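Local coordinates for protein branched-chain-amino-acid aminotransferase (Pseudomonas aeruginosa, PDB 6NST) that probably catalyses reversible amino transfer between leucine, isoleucine or valine and 2-oxoglutarate, using pyridoxal 5'-phosphate as cofactor, in branched-chain amino acid biosynthesis, at residues F201-G206 and P279-L284; T224-A229 and F234-K239; T262-R265 and K271-A274. The protein carries 1 engineered substitution. All coordinates share one frame; numbering follows the deposited sequence.

Contact 1 (F201-G206 and P279-L284); sequences FIIKDG and PVTEKL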
# COMPACT_ATOMS: atom_id res chain seq x y z
N PHE A 201 -22.52 -8.82 -7.26
CA PHE A 201 -22.34 -10.16 -7.80
C PHE A 201 -22.15 -10.06 -9.31
O PHE A 201 -22.68 -9.15 -9.95
CB PHE A 201 -23.55 -11.07 -7.51
CG PHE A 201 -23.70 -11.45 -6.06
CD1 PHE A 201 -24.17 -10.54 -5.13
CD2 PHE A 201 -23.40 -12.74 -5.64
CE1 PHE A 201 -24.32 -10.90 -3.80
CE2 PHE A 201 -23.54 -13.11 -4.32
CZ PHE A 201 -24.01 -12.19 -3.39
N ILE A 202 -21.39 -11.00 -9.86
CA ILE A 202 -21.26 -11.12 -11.31
C ILE A 202 -21.42 -12.59 -11.68
O ILE A 202 -21.15 -13.49 -10.88
CB ILE A 202 -19.91 -10.57 -11.84
CG1 ILE A 202 -18.74 -11.40 -11.33
CG2 ILE A 202 -19.74 -9.11 -11.45
CD1 ILE A 202 -17.40 -10.95 -11.89
N ILE A 203 -21.90 -12.82 -12.90
CA ILE A 203 -22.10 -14.16 -13.44
C ILE A 203 -21.28 -14.29 -14.72
O ILE A 203 -21.32 -13.39 -15.57
CB ILE A 203 -23.59 -14.47 -13.70
CG1 ILE A 203 -24.33 -14.74 -12.39
CG2 ILE A 203 -23.74 -15.66 -14.64
CD1 ILE A 203 -24.80 -13.49 -11.67
N LYS A 204 -20.54 -15.38 -14.84
CA LYS A 204 -19.75 -15.66 -16.04
C LYS A 204 -19.87 -17.14 -16.34
O LYS A 204 -19.41 -17.98 -15.55
CB LYS A 204 -18.29 -15.24 -15.84
CG LYS A 204 -17.43 -15.36 -17.10
CD LYS A 204 -18.01 -14.56 -18.25
CE LYS A 204 -17.11 -14.59 -19.47
NZ LYS A 204 -15.80 -13.91 -19.21
N ASP A 205 -20.49 -17.47 -17.47
CA ASP A 205 -20.67 -18.85 -17.92
C ASP A 205 -21.44 -19.68 -16.89
O ASP A 205 -21.09 -20.82 -16.59
CB ASP A 205 -19.32 -19.50 -18.24
CG ASP A 205 -18.56 -18.74 -19.32
OD1 ASP A 205 -19.21 -18.20 -20.23
OD2 ASP A 205 -17.31 -18.69 -19.24
N GLY A 206 -22.51 -19.09 -16.35
CA GLY A 206 -23.39 -19.79 -15.43
C GLY A 206 -22.87 -19.93 -14.02
O GLY A 206 -23.52 -20.61 -13.21
N PRO A 279 -30.50 -14.17 -17.17
CA PRO A 279 -31.34 -15.27 -16.69
C PRO A 279 -31.08 -15.62 -15.23
O PRO A 279 -32.02 -15.83 -14.46
CB PRO A 279 -30.96 -16.44 -17.61
CG PRO A 279 -30.26 -15.81 -18.79
CD PRO A 279 -29.59 -14.59 -18.26
N VAL A 280 -29.80 -15.70 -14.85
CA VAL A 280 -29.46 -16.07 -13.47
C VAL A 280 -29.92 -14.98 -12.51
O VAL A 280 -30.47 -15.28 -11.44
CB VAL A 280 -27.95 -16.35 -13.35
CG1 VAL A 280 -27.57 -16.60 -11.90
CG2 VAL A 280 -27.57 -17.53 -14.22
N THR A 281 -29.72 -13.71 -12.86
CA THR A 281 -30.21 -12.62 -12.03
C THR A 281 -31.72 -12.71 -11.85
O THR A 281 -32.23 -12.49 -10.74
CB THR A 281 -29.83 -11.27 -12.63
OG1 THR A 281 -28.42 -11.22 -12.86
CG2 THR A 281 -30.23 -10.14 -11.69
N GLU A 282 -32.45 -13.03 -12.92
CA GLU A 282 -33.91 -13.07 -12.84
C GLU A 282 -34.38 -14.17 -11.90
O GLU A 282 -35.32 -13.96 -11.12
CB GLU A 282 -34.50 -13.25 -14.24
CG GLU A 282 -36.03 -13.31 -14.26
CD GLU A 282 -36.60 -13.43 -15.66
OE1 GLU A 282 -35.81 -13.43 -16.63
OE2 GLU A 282 -37.84 -13.53 -15.79
N LYS A 283 -33.74 -15.34 -11.95
CA LYS A 283 -34.15 -16.43 -11.08
C LYS A 283 -33.83 -16.13 -9.62
O LYS A 283 -34.63 -16.44 -8.73
CB LYS A 283 -33.48 -17.74 -11.52
CG LYS A 283 -34.08 -18.33 -12.79
CD LYS A 283 -33.40 -19.63 -13.19
CE LYS A 283 -32.02 -19.40 -13.76
NZ LYS A 283 -31.39 -20.66 -14.23
N LEU A 284 -32.67 -15.52 -9.35
CA LEU A 284 -32.33 -15.17 -7.98
C LEU A 284 -33.17 -14.01 -7.47
O LEU A 284 -33.56 -13.99 -6.30
CB LEU A 284 -30.84 -14.85 -7.88
CG LEU A 284 -29.88 -16.00 -8.20
CD1 LEU A 284 -28.43 -15.57 -8.05
CD2 LEU A 284 -30.18 -17.20 -7.31

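Contact 2 (T224-A229 and F234-K239); sequences TILTLA and FKLVEK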
# COMPACT_ATOMS: atom_id res chain seq x y z
N THR A 224 -28.25 -14.26 2.14
CA THR A 224 -29.44 -14.96 1.67
C THR A 224 -29.27 -15.43 0.23
O THR A 224 -29.75 -16.51 -0.13
CB THR A 224 -30.67 -14.05 1.78
OG1 THR A 224 -30.51 -12.92 0.91
CG2 THR A 224 -30.84 -13.56 3.20
N ILE A 225 -28.59 -14.64 -0.60
CA ILE A 225 -28.39 -15.04 -1.99
C ILE A 225 -27.47 -16.26 -2.07
O ILE A 225 -27.69 -17.16 -2.88
CB ILE A 225 -27.85 -13.85 -2.82
CG1 ILE A 225 -29.00 -13.14 -3.54
CG2 ILE A 225 -26.83 -14.32 -3.84
CD1 ILE A 225 -30.04 -12.54 -2.62
N LEU A 226 -26.45 -16.31 -1.21
CA LEU A 226 -25.60 -17.50 -1.15
C LEU A 226 -26.42 -18.74 -0.80
O LEU A 226 -26.20 -19.82 -1.34
CB LEU A 226 -24.47 -17.32 -0.14
CG LEU A 226 -23.57 -16.08 -0.16
CD1 LEU A 226 -22.30 -16.32 0.65
CD2 LEU A 226 -23.23 -15.63 -1.57
N THR A 227 -27.39 -18.58 0.11
CA THR A 227 -28.29 -19.68 0.45
C THR A 227 -29.20 -20.02 -0.72
O THR A 227 -29.36 -21.19 -1.08
CB THR A 227 -29.12 -19.31 1.68
OG1 THR A 227 -28.25 -19.04 2.79
CG2 THR A 227 -30.07 -20.44 2.04
N LEU A 228 -29.80 -19.00 -1.34
CA LEU A 228 -30.72 -19.24 -2.45
C LEU A 228 -29.99 -19.79 -3.67
O LEU A 228 -30.52 -20.66 -4.37
CB LEU A 228 -31.47 -17.96 -2.80
CG LEU A 228 -32.48 -17.42 -1.78
CD1 LEU A 228 -33.08 -16.12 -2.26
CD2 LEU A 228 -33.57 -18.45 -1.50
N ALA A 229 -28.79 -19.29 -3.95
CA ALA A 229 -28.02 -19.80 -5.08
C ALA A 229 -27.70 -21.28 -4.90
O ALA A 229 -27.77 -22.06 -5.85
CB ALA A 229 -26.74 -18.99 -5.28
N PHE A 234 -26.86 -23.46 -8.17
CA PHE A 234 -25.88 -22.56 -8.78
C PHE A 234 -24.53 -22.72 -8.10
O PHE A 234 -24.44 -22.87 -6.88
CB PHE A 234 -26.34 -21.11 -8.68
CG PHE A 234 -27.39 -20.74 -9.69
CD1 PHE A 234 -27.32 -21.21 -10.98
CD2 PHE A 234 -28.45 -19.92 -9.34
CE1 PHE A 234 -28.28 -20.87 -11.92
CE2 PHE A 234 -29.41 -19.57 -10.26
CZ PHE A 234 -29.33 -20.05 -11.56
N LYS A 235 -23.47 -22.71 -8.91
CA LYS A 235 -22.12 -22.68 -8.38
C LYS A 235 -21.73 -21.24 -8.07
O LYS A 235 -21.92 -20.34 -8.90
CB LYS A 235 -21.14 -23.30 -9.38
CG LYS A 235 -19.70 -23.31 -8.89
CD LYS A 235 -18.76 -23.88 -9.94
CE LYS A 235 -17.32 -23.86 -9.45
NZ LYS A 235 -16.37 -24.39 -10.47
N LEU A 236 -21.20 -21.02 -6.87
CA LEU A 236 -20.84 -19.68 -6.42
C LEU A 236 -19.41 -19.68 -5.92
O LEU A 236 -19.02 -20.56 -5.15
CB LEU A 236 -21.80 -19.21 -5.32
CG LEU A 236 -21.84 -17.70 -5.05
CD1 LEU A 236 -23.26 -17.26 -4.73
CD2 LEU A 236 -20.90 -17.32 -3.91
N VAL A 237 -18.62 -18.70 -6.37
CA VAL A 237 -17.21 -18.60 -6.04
C VAL A 237 -16.95 -17.24 -5.41
O VAL A 237 -17.35 -16.20 -5.95
CB VAL A 237 -16.33 -18.78 -7.29
CG1 VAL A 237 -14.85 -18.65 -6.94
CG2 VAL A 237 -16.61 -20.13 -7.95
N GLU A 238 -16.29 -17.25 -4.25
CA GLU A 238 -15.83 -16.03 -3.60
C GLU A 238 -14.34 -15.86 -3.90
O GLU A 238 -13.54 -16.74 -3.58
CB GLU A 238 -16.06 -16.09 -2.09
CG GLU A 238 -17.52 -16.11 -1.68
CD GLU A 238 -17.71 -16.32 -0.20
OE1 GLU A 238 -17.05 -17.22 0.36
OE2 GLU A 238 -18.51 -15.59 0.41
N LYS A 239 -13.99 -14.73 -4.51
CA LYS A 239 -12.60 -14.48 -4.87
C LYS A 239 -12.42 -12.99 -5.12
O LYS A 239 -13.38 -12.21 -5.10
CB LYS A 239 -12.19 -15.30 -6.10
CG LYS A 239 -12.84 -14.87 -7.40
CD LYS A 239 -12.35 -15.75 -8.55
CE LYS A 239 -12.73 -15.17 -9.90
NZ LYS A 239 -12.07 -13.86 -10.14

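Contact 3 (T262-R265 and K271-A274); sequences TPIR and KIGA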
# COMPACT_ATOMS: atom_id res chain seq x y z
N THR A 262 -30.91 -5.83 -7.46
CA THR A 262 -30.98 -4.82 -8.51
C THR A 262 -30.02 -5.19 -9.63
O THR A 262 -28.80 -5.21 -9.41
CB THR A 262 -30.65 -3.44 -7.96
OG1 THR A 262 -31.63 -3.07 -6.98
CG2 THR A 262 -30.64 -2.41 -9.07
N PRO A 263 -30.51 -5.49 -10.84
CA PRO A 263 -29.60 -5.85 -11.93
C PRO A 263 -28.74 -4.67 -12.35
O PRO A 263 -29.10 -3.50 -12.17
CB PRO A 263 -30.55 -6.27 -13.06
CG PRO A 263 -31.85 -6.58 -12.38
CD PRO A 263 -31.92 -5.65 -11.21
N ILE A 264 -27.58 -4.99 -12.92
CA ILE A 264 -26.62 -4.00 -13.41
C ILE A 264 -26.44 -4.23 -14.90
O ILE A 264 -25.95 -5.29 -15.31
CB ILE A 264 -25.28 -4.10 -12.68
CG1 ILE A 264 -25.45 -3.87 -11.18
CG2 ILE A 264 -24.28 -3.13 -13.27
CD1 ILE A 264 -24.22 -4.24 -10.36
N ARG A 265 -26.83 -3.25 -15.70
CA ARG A 265 -26.72 -3.40 -17.15
C ARG A 265 -25.48 -2.76 -17.74
O ARG A 265 -25.07 -3.14 -18.84
CB ARG A 265 -27.96 -2.81 -17.84
CG ARG A 265 -28.15 -1.33 -17.63
CD ARG A 265 -29.35 -0.83 -18.41
NE ARG A 265 -29.63 0.58 -18.14
CZ ARG A 265 -29.10 1.59 -18.83
NH1 ARG A 265 -28.26 1.34 -19.83
NH2 ARG A 265 -29.40 2.84 -18.51
N LYS A 271 -21.22 -2.09 -21.61
CA LYS A 271 -22.43 -2.89 -21.55
C LYS A 271 -22.13 -4.23 -20.89
O LYS A 271 -21.16 -4.90 -21.24
CB LYS A 271 -23.01 -3.09 -22.95
CG LYS A 271 -24.31 -3.88 -23.01
CD LYS A 271 -24.80 -4.02 -24.45
CE LYS A 271 -23.78 -4.73 -25.33
NZ LYS A 271 -24.22 -4.84 -26.75
N ILE A 272 -22.96 -4.62 -19.92
CA ILE A 272 -22.80 -5.88 -19.21
C ILE A 272 -23.58 -6.93 -19.99
O ILE A 272 -24.81 -6.98 -19.94
CB ILE A 272 -23.27 -5.79 -17.76
CG1 ILE A 272 -22.49 -4.72 -17.00
CG2 ILE A 272 -23.13 -7.13 -17.06
CD1 ILE A 272 -21.01 -5.01 -16.90
N GLY A 273 -22.86 -7.79 -20.71
CA GLY A 273 -23.52 -8.84 -21.47
C GLY A 273 -24.41 -8.26 -22.55
O GLY A 273 -23.96 -7.53 -23.44
N ALA A 274 -25.71 -8.57 -22.47
CA ALA A 274 -26.69 -8.06 -23.43
C ALA A 274 -27.30 -6.74 -23.00
O ALA A 274 -28.17 -6.22 -23.71
CB ALA A 274 -27.79 -9.10 -23.64

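Contact 1 (F201-G206 and P279-L284)
I203 and V280 make most of this small contact, in which strand 199-204 meets the first turn of helix 279-292. Their side chains point at each other and cross obliquely. The closest approach is 3.8 Å, between I203 CG1 and V280 CG1. V280 holds CG1 anti to its backbone N (chi1 175°), which directs this branch at the isoleucine, and V280 CB follows at 4.1 Å from I203 CG1. Towards the next helical residue the fit is looser: I203 CD1 stops 4.4 Å from T281 OG1, a hydroxyl that is hydrogen-bonded to another part of the protein. F253, on the neighbouring strand 251-256, packs against both I203 and T281 on this buried side.

The other end faces solvent. After K204 the chain leaves the strand through exposed D205 and G206, and exposed P279 begins the helix without touching them. E251 joins both elements: its backbone is hydrogen-bonded to I203, while its OE1 and OE2 accept hydrogen bonds from V280 N and T281 N, respectively, at the helix N-terminus. With no hydrogen bond crossing directly, the contact depends on apolar packing, and E251 supplies a polar link between strand and helix.

Contact 2 (T224-A229 and F234-K239)
L226 and L236 form the apolar centre, their side chains crossing at about a right angle. L226 CD2 faces both methyls of L236 almost equally, 3.6 Å from L236 CD1 and 3.7 Å from L236 CD2. L236 CD1 also rests on the helix itself, 3.9 Å from A229 CB. L236 reaches both partners because its chi1 of -161° swings CG opposite the amide nitrogen and out towards the helix.

Nearer the turn, A229 CB packs 4.0 Å from F234 CB, and the backbones join there: F234 N donates to A229 O at 2.9 Å. The bond is somewhat bent (N-H...O 152°), with the donor tilted from the carbonyl plane, and it ties the strand's approach to the last turn of the helix. F234 CB also lies close, 3.3 Å from A229 O. At the opposite, polar edge, E238 OE2 passes 3.9 Å from L226 CD1, but its main partner is R222, with which it forms a salt bridge.

The two elements belong to a beta-alpha-beta unit in which helix 220-231 connects parallel strands 207-210 and 235-238. I208 of the first strand touches A229 and F234, and F234 also reaches helix 279-292 through K283 and L284.

Contact 3 (T262-R265 and K271-A274)
A chi1 of -59° sets CG1 of I272 beside its own backbone N and anti to the carbonyl carbon, so that this branch and I272 N both come to R265 O; the other branch, CG2, lies near I264 O instead. The side chain thereby turns back over the carbonyl groups of I264 and R265. The setting is a beta-hairpin, in which strand 262-267 reverses into the short antiparallel strand 270-271 and the chain then runs on as a loop towards helix 279-292.

One backbone hydrogen bond joins the segments, from I272 N to R265 O at 2.8 Å. It is nearly straight at the hydrogen (N-H...O 167°), yet the donor stands above the carbonyl plane and not on a lone pair. R265 O is approached by both the amide and the aliphatic part of one residue, with I272 CB 3.4 Å and I272 CG1 3.5 Å away. The side chains themselves meet more loosely, I264 CG2 and I272 CG1 being 4.4 Å apart. A252 of strand 251-256 touches both isoleucines and so extends this modest apolar patch into the sheet.

The CB of R265 is directed away from the returning chain. Strand 262-267 is held along both edges, R265 pairing through its backbone with I140 of the parallel strand 140-145 and I264 with A252 on the antiparallel side. K271 lies close to a subunit boundary: its carbonyl oxygen receives a weak hydrogen bond from H67 NE2 of the second subunit. Beyond I272 the chain bends at G273, where phi is positive, and leaves the hairpin. On the I264 side, I272 CB lies 3.7 Å from I264 O.

How the contacts relate
All three contacts reach the same mixed sheet, and contact 1 is central: its centre is about 10 Å from those of contacts 2 and 3, which are themselves about 19 Å apart, centre to centre, and do not touch. Towards contact 2, F201 CE2 packs 3.5 Å from I225 CG2, and L284 CD2 lies 3.8 Å from F234 CD2. Towards contact 3, T281 CG2 meets P263 CG at 4.0 Å. Helix 279-292 therefore borders both neighbours. In sequence, contacts 2 and 3 follow one another inside the long loop closed by contact 1. All lie away from K160, the lysine that probably carries pyridoxal phosphate, although that adduct is absent from this structure.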